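Local coordinates for protein-L-isoaspartate O-methyltransferase beta-aspartate methyltransferase (Plasmodium falciparum, PDB 2PBF) that probably repairs damaged proteins by transferring a methyl group from S-adenosylmethionine to the free alpha-carboxylate of abnormal L-isoaspartyl residues, at residues D29-Y42 against G90-M102. Residues are numbered along the deposited sequence; the frame is centred on the assembly and turned at random.
Sequences DVYNTMLQVDRGKY and GSGYLTVCMAIKM. With SAH (S-adenosyl-L-homocysteine), chain C.
The hydroxyl of Tyr93 donates to the backbone carbonyl of Val37, OH to O 2.8 Å, with the donor in the carbonyl plane and a C=O...donor angle of 149°. This bond fastens the loop after helix 28-35 to the first turn of helix 93-101, which in this Rossmann-like methyltransferase fold follows strand 83-87 and the glycine-rich loop at the cofactor. In that loop Ser91 gives S-adenosyl-L-homocysteine two hydrogen bonds, from N and from OG, the latter 2.8 Å from the carboxylate OXT. Its OG also accepts from Tyr93 N, an ST turn that ties the ligand-binding serine to the residue gripping Val37, illustrating how cofactor loops can fix neighbouring segments.

With CG of Tyr93 anti to the backbone N (chi1 -177°), the ring reaches across to turn its edge to the face of Tyr42; the planes stand at 90° and the centroids 5.6 Å apart. The Tyr42 hydroxyl is hydrogen-bonded to Asp132 in helix 119-132 while lying against both methyls of Val96. Val37 fills the middle: CG1 presses on Tyr93 CE1 at 3.5 Å, and CG2 rests among Val96, Cys97 SG and Ile100.

Farther along, the N-to-C directions of segments 29-35 and 93-101 make 113°. Gln36 lays its amide on Ile100 CG2, and Thr33 divides its branches: OG1 donates a hydrogen bond to Asp29 O and touches Lys101 CG, whereas CG2 sits 3.3 Å from Cys97 O.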
loop_
_atom_site.group_PDB
_atom_site.type_symbol
_atom_site.label_atom_id
_atom_site.label_comp_id
_atom_site.label_asym_id
_atom_site.label_seq_id
_atom_site.Cartn_x
_atom_site.Cartn_y
_atom_site.Cartn_z
ATOM N N ASP A 29 1.092 15.669 -5.525
ATOM C CA ASP A 29 0.942 15.030 -4.218
ATOM C C ASP A 29 1.507 13.611 -4.236
ATOM O O ASP A 29 2.032 13.139 -3.237
ATOM C CB ASP A 29 -0.540 14.970 -3.809
ATOM C CG ASP A 29 -1.060 16.285 -3.207
ATOM O OD1 ASP A 29 -0.309 16.987 -2.480
ATOM O OD2 ASP A 29 -2.249 16.602 -3.446
ATOM N N VAL A 30 1.374 12.929 -5.364
ATOM C CA VAL A 30 2.020 11.628 -5.555
ATOM C C VAL A 30 3.521 11.853 -5.520
ATOM O O VAL A 30 4.224 11.168 -4.792
ATOM C CB VAL A 30 1.586 10.948 -6.873
ATOM C CG1 VAL A 30 2.451 9.708 -7.183
ATOM C CG2 VAL A 30 0.121 10.570 -6.809
ATOM N N TYR A 31 3.986 12.865 -6.255
ATOM C CA TYR A 31 5.408 13.190 -6.327
ATOM C C TYR A 31 5.954 13.548 -4.966
ATOM O O TYR A 31 6.904 12.908 -4.518
ATOM C CB TYR A 31 5.704 14.323 -7.337
ATOM C CG TYR A 31 7.175 14.733 -7.371
ATOM C CD1 TYR A 31 8.049 14.189 -8.308
ATOM C CD2 TYR A 31 7.696 15.629 -6.429
ATOM C CE1 TYR A 31 9.403 14.549 -8.325
ATOM C CE2 TYR A 31 9.041 15.997 -6.438
ATOM C CZ TYR A 31 9.887 15.447 -7.385
ATOM O OH TYR A 31 11.219 15.810 -7.397
ATOM N N ASN A 32 5.359 14.553 -4.306
ATOM C CA ASN A 32 5.870 15.028 -3.007
ATOM C C ASN A 32 5.873 13.945 -1.939
ATOM O O ASN A 32 6.790 13.870 -1.134
ATOM C CB ASN A 32 5.138 16.291 -2.504
ATOM C CG ASN A 32 5.192 17.453 -3.505
ATOM O OD1 ASN A 32 6.224 17.703 -4.141
ATOM N ND2 ASN A 32 4.080 18.167 -3.637
ATOM N N THR A 33 4.851 13.097 -1.943
ATOM C CA THR A 33 4.796 11.963 -1.007
ATOM C C THR A 33 5.951 10.996 -1.240
ATOM O O THR A 33 6.711 10.703 -0.329
ATOM C CB THR A 33 3.440 11.210 -1.111
ATOM O OG1 THR A 33 2.358 12.146 -0.956
ATOM C CG2 THR A 33 3.354 10.110 -0.047
ATOM N N MET A 34 6.071 10.491 -2.465
ATOM C CA MET A 34 7.159 9.587 -2.813
ATOM C C MET A 34 8.543 10.214 -2.610
ATOM O O MET A 34 9.473 9.539 -2.173
ATOM C CB MET A 34 6.994 9.063 -4.233
ATOM C CG MET A 34 5.760 8.154 -4.400
ATOM S SD MET A 34 5.623 7.358 -6.004
ATOM C CE MET A 34 6.940 6.130 -6.044
ATOM N N LEU A 35 8.671 11.503 -2.913
ATOM C CA LEU A 35 9.926 12.237 -2.663
ATOM C C LEU A 35 10.341 12.147 -1.196
ATOM O O LEU A 35 11.520 12.044 -0.874
ATOM C CB LEU A 35 9.782 13.704 -3.106
ATOM C CG LEU A 35 11.023 14.605 -2.914
ATOM C CD1 LEU A 35 12.176 14.096 -3.757
ATOM C CD2 LEU A 35 10.709 16.075 -3.212
ATOM N N GLN A 36 9.350 12.171 -0.305
ATOM C CA GLN A 36 9.589 12.043 1.127
ATOM C C GLN A 36 9.991 10.636 1.582
ATOM O O GLN A 36 10.467 10.457 2.718
ATOM C CB GLN A 36 8.372 12.561 1.912
ATOM C CG GLN A 36 8.176 14.078 1.786
ATOM C CD GLN A 36 6.961 14.586 2.543
ATOM O OE1 GLN A 36 7.026 14.816 3.736
ATOM N NE2 GLN A 36 5.849 14.772 1.839
ATOM N N VAL A 37 9.818 9.641 0.704
ATOM C CA VAL A 37 10.119 8.250 1.036
ATOM C C VAL A 37 11.145 7.637 0.044
ATOM O O VAL A 37 10.782 7.152 -1.034
ATOM C CB VAL A 37 8.804 7.368 1.114
ATOM C CG1 VAL A 37 9.117 6.022 1.707
ATOM C CG2 VAL A 37 7.718 8.059 1.951
ATOM N N ASP A 38 12.421 7.670 0.422
ATOM C CA ASP A 38 13.507 7.185 -0.402
ATOM C C ASP A 38 13.490 5.655 -0.518
ATOM O O ASP A 38 13.651 4.940 0.487
ATOM C CB ASP A 38 14.856 7.668 0.177
ATOM C CG ASP A 38 16.058 7.328 -0.721
ATOM O OD1 ASP A 38 16.009 6.358 -1.498
ATOM O OD2 ASP A 38 17.086 8.046 -0.625
ATOM N N ARG A 39 13.334 5.169 -1.752
ATOM C CA ARG A 39 13.223 3.732 -2.058
ATOM C C ARG A 39 14.419 2.910 -1.585
ATOM O O ARG A 39 14.252 1.762 -1.146
ATOM C CB ARG A 39 12.985 3.531 -3.562
ATOM C CG ARG A 39 12.544 2.131 -3.989
ATOM C CD ARG A 39 12.323 2.049 -5.516
ATOM N NE ARG A 39 12.317 0.671 -6.016
ATOM C CZ ARG A 39 11.259 -0.155 -5.975
ATOM N NH1 ARG A 39 10.107 0.267 -5.484
ATOM N NH2 ARG A 39 11.352 -1.397 -6.437
ATOM N N GLY A 40 15.612 3.509 -1.649
ATOM C CA GLY A 40 16.855 2.896 -1.147
ATOM C C GLY A 40 16.899 2.577 0.339
ATOM O O GLY A 40 17.733 1.787 0.801
ATOM N N LYS A 41 15.991 3.174 1.101
ATOM C CA LYS A 41 15.852 2.836 2.523
ATOM C C LYS A 41 14.928 1.618 2.715
ATOM O O LYS A 41 14.774 1.107 3.827
ATOM C CB LYS A 41 15.341 4.054 3.314
ATOM C CG LYS A 41 16.186 5.301 3.122
ATOM C CD LYS A 41 17.271 5.403 4.180
ATOM C CE LYS A 41 17.728 6.846 4.358
ATOM N NZ LYS A 41 18.308 7.100 5.720
ATOM N N TYR A 42 14.334 1.162 1.610
ATOM C CA TYR A 42 13.331 0.086 1.607
ATOM C C TYR A 42 13.740 -1.173 0.835
ATOM O O TYR A 42 13.164 -2.264 1.018
ATOM C CB TYR A 42 11.960 0.634 1.167
ATOM C CG TYR A 42 11.440 1.530 2.253
ATOM C CD1 TYR A 42 10.614 1.029 3.264
ATOM C CD2 TYR A 42 11.851 2.855 2.329
ATOM C CE1 TYR A 42 10.179 1.855 4.311
ATOM C CE2 TYR A 42 11.440 3.678 3.363
ATOM C CZ TYR A 42 10.604 3.178 4.342
ATOM O OH TYR A 42 10.197 4.018 5.339
ATOM N N GLY A 90 4.611 -5.726 2.892
ATOM C CA GLY A 90 5.867 -6.111 2.255
ATOM C C GLY A 90 7.073 -5.395 2.808
ATOM O O GLY A 90 7.378 -5.534 3.994
ATOM N N SER A 91 7.750 -4.611 1.949
ATOM C CA SER A 91 8.852 -3.743 2.358
ATOM C C SER A 91 8.413 -2.590 3.285
ATOM O O SER A 91 9.266 -1.925 3.892
ATOM C CB SER A 91 9.522 -3.137 1.123
ATOM O OG SER A 91 8.647 -2.185 0.552
ATOM N N GLY A 92 7.098 -2.363 3.378
ATOM C CA GLY A 92 6.503 -1.209 4.101
ATOM C C GLY A 92 6.599 0.098 3.313
ATOM O O GLY A 92 6.240 1.160 3.815
ATOM N N TYR A 93 7.070 0.022 2.074
ATOM C CA TYR A 93 7.291 1.238 1.262
ATOM C C TYR A 93 6.005 2.065 1.159
ATOM O O TYR A 93 5.952 3.270 1.509
ATOM C CB TYR A 93 7.869 0.933 -0.162
ATOM C CG TYR A 93 8.120 2.255 -0.870
ATOM C CD1 TYR A 93 9.318 2.957 -0.648
ATOM C CD2 TYR A 93 7.120 2.866 -1.647
ATOM C CE1 TYR A 93 9.540 4.203 -1.226
ATOM C CE2 TYR A 93 7.336 4.109 -2.235
ATOM C CZ TYR A 93 8.554 4.773 -2.017
ATOM O OH TYR A 93 8.790 6.023 -2.562
ATOM N N LEU A 94 4.951 1.398 0.720
ATOM C CA LEU A 94 3.687 2.078 0.485
ATOM C C LEU A 94 2.985 2.488 1.783
ATOM O O LEU A 94 2.289 3.509 1.814
ATOM C CB LEU A 94 2.765 1.264 -0.438
ATOM C CG LEU A 94 1.761 2.147 -1.203
ATOM C CD1 LEU A 94 2.401 2.996 -2.321
ATOM C CD2 LEU A 94 0.774 1.261 -1.786
ATOM N N THR A 95 3.182 1.700 2.842
ATOM C CA THR A 95 2.626 2.025 4.151
ATOM C C THR A 95 3.157 3.349 4.699
ATOM O O THR A 95 2.387 4.172 5.180
ATOM C CB THR A 95 2.884 0.890 5.199
ATOM O OG1 THR A 95 2.955 -0.363 4.529
ATOM C CG2 THR A 95 1.751 0.843 6.185
ATOM N N VAL A 96 4.465 3.539 4.614
ATOM C CA VAL A 96 5.113 4.812 4.948
ATOM C C VAL A 96 4.619 5.963 4.051
ATOM O O VAL A 96 4.355 7.064 4.535
ATOM C CB VAL A 96 6.653 4.653 4.923
ATOM C CG1 VAL A 96 7.360 5.971 5.223
ATOM C CG2 VAL A 96 7.068 3.597 5.938
ATOM N N CYS A 97 4.471 5.707 2.759
ATOM C CA CYS A 97 3.869 6.688 1.865
ATOM C C CYS A 97 2.495 7.113 2.414
ATOM O O CYS A 97 2.201 8.301 2.497
ATOM C CB CYS A 97 3.790 6.154 0.410
ATOM S SG CYS A 97 5.349 6.247 -0.546
ATOM N N MET A 98 1.672 6.156 2.831
ATOM C CA MET A 98 0.384 6.505 3.431
ATOM C C MET A 98 0.506 7.315 4.730
ATOM O O MET A 98 -0.226 8.286 4.915
ATOM C CB MET A 98 -0.458 5.262 3.700
ATOM C CG MET A 98 -0.954 4.509 2.481
ATOM S SD MET A 98 -1.724 2.982 3.089
ATOM C CE MET A 98 -2.419 2.414 1.562
ATOM N N ALA A 99 1.412 6.903 5.629
ATOM C CA ALA A 99 1.700 7.641 6.869
ATOM C C ALA A 99 2.091 9.098 6.612
ATOM O O ALA A 99 1.734 9.993 7.385
ATOM C CB ALA A 99 2.824 6.939 7.660
ATOM N N ILE A 100 2.865 9.306 5.549
ATOM C CA ILE A 100 3.352 10.625 5.173
ATOM C C ILE A 100 2.241 11.502 4.641
ATOM O O ILE A 100 2.069 12.625 5.103
ATOM C CB ILE A 100 4.521 10.556 4.148
ATOM C CG1 ILE A 100 5.812 10.206 4.863
ATOM C CG2 ILE A 100 4.686 11.906 3.377
ATOM C CD1 ILE A 100 6.065 11.034 6.103
ATOM N N LYS A 101 1.470 10.966 3.702
ATOM C CA LYS A 101 0.399 11.719 3.074
ATOM C C LYS A 101 -0.693 12.103 4.073
ATOM O O LYS A 101 -1.352 13.153 3.951
ATOM C CB LYS A 101 -0.210 10.891 1.943
ATOM C CG LYS A 101 -0.488 11.709 0.722
ATOM C CD LYS A 101 -1.869 12.231 0.744
ATOM C CE LYS A 101 -2.027 13.449 -0.112
ATOM N NZ LYS A 101 -3.452 13.918 0.057
ATOM N N MET A 102 -0.900 11.228 5.046
ATOM C CA MET A 102 -1.957 11.410 6.026
ATOM C C MET A 102 -1.459 12.069 7.324
ATOM O O MET A 102 -2.225 12.271 8.260
ATOM C CB MET A 102 -2.618 10.051 6.307
ATOM C CG MET A 102 -3.421 9.497 5.123
ATOM S SD MET A 102 -3.797 7.745 5.294
ATOM C CE MET A 102 -5.227 7.850 6.333
HETATM N N SAH C . 3.391 -3.129 -1.123
HETATM C CA SAH C . 4.446 -4.171 -1.054
HETATM C CB SAH C . 4.049 -5.333 -1.928
HETATM C CG SAH C . 4.848 -6.559 -1.506
HETATM S SD SAH C . 4.421 -7.997 -2.491
HETATM C C SAH C . 5.839 -3.656 -1.431
HETATM O O SAH C . 5.960 -2.946 -2.432
HETATM O OXT SAH C . 6.850 -3.938 -0.739
HETATM C "C5'" SAH C . 2.869 -8.390 -1.648
HETATM C "C4'" SAH C . 2.984 -8.773 -0.172
HETATM O "O4'" SAH C . 1.757 -9.337 0.197
HETATM C "C3'" SAH C . 4.046 -9.799 0.197
HETATM O "O3'" SAH C . 4.934 -9.225 1.143
HETATM C "C2'" SAH C . 3.267 -10.972 0.774
HETATM O "O2'" SAH C . 3.941 -11.589 1.848
HETATM C "C1'" SAH C . 1.991 -10.289 1.222
HETATM N N9 SAH C . 0.790 -11.149 1.297
HETATM C C8 SAH C . 0.456 -12.150 0.430
HETATM N N7 SAH C . -0.740 -12.655 0.812
HETATM C C5 SAH C . -1.167 -12.014 1.924
HETATM C C6 SAH C . -2.299 -12.159 2.734
HETATM N N6 SAH C . -3.238 -13.066 2.496
HETATM N N1 SAH C . -2.471 -11.317 3.803
HETATM C C2 SAH C . -1.515 -10.362 4.089
HETATM N N3 SAH C . -0.406 -10.252 3.288
HETATM C C4 SAH C . -0.222 -11.059 2.221
#